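Local coordinates for protein ferritin light chain (Trichoplusia ni, PDB 1Z6O) that helps store iron in a soluble, non-toxic form, as the light chain that probably facilitates ferrihydrite core nucleation in a secreted shell of twelve light and twelve heavy chains, at residues A[88-91]-A[92-96]. Residues are numbered along the deposited sequence; the frame is centred on the assembly and turned at random.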
loop_
_atom_site.group_PDB
_atom_site.type_symbol
_atom_site.label_atom_id
_atom_site.label_comp_id
_atom_site.label_asym_id
_atom_site.label_seq_id
_atom_site.Cartn_x
_atom_site.Cartn_y
_atom_site.Cartn_z
ATOM N N ILE A 88 -31.323 -34.212 -2.057
ATOM C CA ILE A 88 -30.177 -34.598 -2.868
ATOM C C ILE A 88 -29.068 -35.200 -2.004
ATOM O O ILE A 88 -28.435 -36.187 -2.387
ATOM C CB ILE A 88 -29.661 -33.387 -3.675
ATOM C CG1 ILE A 88 -30.710 -33.019 -4.740
ATOM C CG2 ILE A 88 -28.319 -33.722 -4.355
ATOM C CD1 ILE A 88 -30.439 -31.683 -5.435
ATOM N N ASP A 89 -28.845 -34.617 -0.834
ATOM C CA ASP A 89 -27.822 -35.130 0.071
ATOM C C ASP A 89 -28.131 -36.572 0.506
ATOM O O ASP A 89 -27.233 -37.414 0.558
ATOM C CB ASP A 89 -27.713 -34.244 1.318
ATOM C CG ASP A 89 -26.494 -34.598 2.168
ATOM O OD1 ASP A 89 -26.654 -35.170 3.268
ATOM O OD2 ASP A 89 -25.365 -34.317 1.718
ATOM N N ILE A 90 -29.389 -36.862 0.823
ATOM C CA ILE A 90 -29.743 -38.224 1.244
ATOM C C ILE A 90 -29.582 -39.207 0.084
ATOM O O ILE A 90 -29.094 -40.320 0.270
ATOM C CB ILE A 90 -31.191 -38.285 1.781
ATOM C CG1 ILE A 90 -31.294 -37.459 3.071
ATOM C CG2 ILE A 90 -31.592 -39.755 2.079
ATOM C CD1 ILE A 90 -32.751 -37.097 3.449
ATOM N N ILE A 91 -29.996 -38.801 -1.113
ATOM C CA ILE A 91 -29.839 -39.664 -2.285
ATOM C C ILE A 91 -28.356 -39.997 -2.459
ATOM O O ILE A 91 -27.993 -41.142 -2.732
ATOM C CB ILE A 91 -30.371 -38.969 -3.570
ATOM C CG1 ILE A 91 -31.907 -38.921 -3.531
ATOM C CG2 ILE A 91 -29.873 -39.717 -4.830
ATOM C CD1 ILE A 91 -32.520 -38.011 -4.615
ATOM N N LYS A 92 -27.494 -39.000 -2.302
ATOM C CA LYS A 92 -26.061 -39.241 -2.431
ATOM C C LYS A 92 -25.549 -40.156 -1.317
ATOM O O LYS A 92 -24.648 -40.963 -1.548
ATOM C CB LYS A 92 -25.280 -37.921 -2.422
ATOM C CG LYS A 92 -25.478 -37.101 -3.718
ATOM C CD LYS A 92 -24.751 -35.764 -3.642
ATOM C CE LYS A 92 -24.839 -35.024 -4.982
ATOM N NZ LYS A 92 -24.223 -33.658 -4.897
ATOM N N HIS A 93 -26.116 -40.051 -0.116
ATOM C CA HIS A 93 -25.661 -40.921 0.969
ATOM C C HIS A 93 -26.076 -42.375 0.715
ATOM O O HIS A 93 -25.315 -43.310 0.981
ATOM C CB HIS A 93 -26.229 -40.469 2.323
ATOM C CG HIS A 93 -25.427 -40.969 3.484
ATOM N ND1 HIS A 93 -24.334 -40.288 3.974
ATOM C CD2 HIS A 93 -25.496 -42.127 4.185
ATOM C CE1 HIS A 93 -23.761 -41.005 4.927
ATOM N NE2 HIS A 93 -24.446 -42.127 5.074
ATOM N N VAL A 94 -27.294 -42.557 0.217
ATOM C CA VAL A 94 -27.814 -43.885 -0.122
ATOM C C VAL A 94 -26.850 -44.562 -1.117
ATOM O O VAL A 94 -26.482 -45.739 -0.956
ATOM C CB VAL A 94 -29.237 -43.758 -0.768
ATOM C CG1 VAL A 94 -29.623 -45.046 -1.515
ATOM C CG2 VAL A 94 -30.275 -43.444 0.328
ATOM N N THR A 95 -26.425 -43.826 -2.142
ATOM C CA THR A 95 -25.512 -44.411 -3.128
ATOM C C THR A 95 -24.090 -44.531 -2.596
ATOM O O THR A 95 -23.352 -45.434 -2.994
ATOM C CB THR A 95 -25.503 -43.618 -4.451
ATOM O OG1 THR A 95 -25.122 -42.260 -4.205
ATOM C CG2 THR A 95 -26.891 -43.654 -5.091
ATOM N N LYS A 96 -23.696 -43.629 -1.703
ATOM C CA LYS A 96 -22.357 -43.720 -1.116
ATOM C C LYS A 96 -22.217 -45.056 -0.370
ATOM O O LYS A 96 -21.153 -45.680 -0.389
ATOM C CB LYS A 96 -22.119 -42.569 -0.124
ATOM C CG LYS A 96 -20.784 -42.702 0.621
ATOM C CD LYS A 96 -20.344 -41.402 1.305
ATOM C CE LYS A 96 -21.264 -41.018 2.435
ATOM N NZ LYS A 96 -20.802 -39.752 3.087
#
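Lys92 lies alongside Ile88, one helical turn earlier, and both side chains point the same way. The methylene CE of Lys92 rests on the CG2 methyl of Ile88 at 3.8 Å. The lysine chain leaves beside its own backbone N (chi1 -71°) and stays extended, which carries its aliphatic part back along the isoleucine. Two residues further along, CG2 of Ile90 and CG2 of Val94 make a looser apolar pair at 4.3 Å. Four i to i+4 backbone hydrogen bonds link residues 88-91 to 92-95; the one from Val94 N to Ile90 O is 2.9 Å long, with an N-H...O angle of 165°. Near the helix end, Thr95 turns its hydroxyl back to the main chain. A chi1 of 58° brings OG1 within 3.0 Å of Lys92 O, above the carbonyl plane. The same oxygen also accepts from Lys96 N, on the same face, so two donors grip it. The side chains of Asp89 and His93 find polar partners on helix 157-190: Asp89 OD1 is hydrogen-bonded to Tyr162 OH, while His93 NE2 is hydrogen-bonded to Glu158 OE2 and its ring stacks with Tyr162. All this forms the C-terminal part of helix 70-96 in the ferritin four-helix bundle. Ile90 faces inward between helices 37-61 and 157-190. Ile88, Ile91, Lys92 and Thr95 pack on a neighbouring ferritin heavy chain, and Lys96 forms a salt bridge with Glu173 of another light-chain subunit.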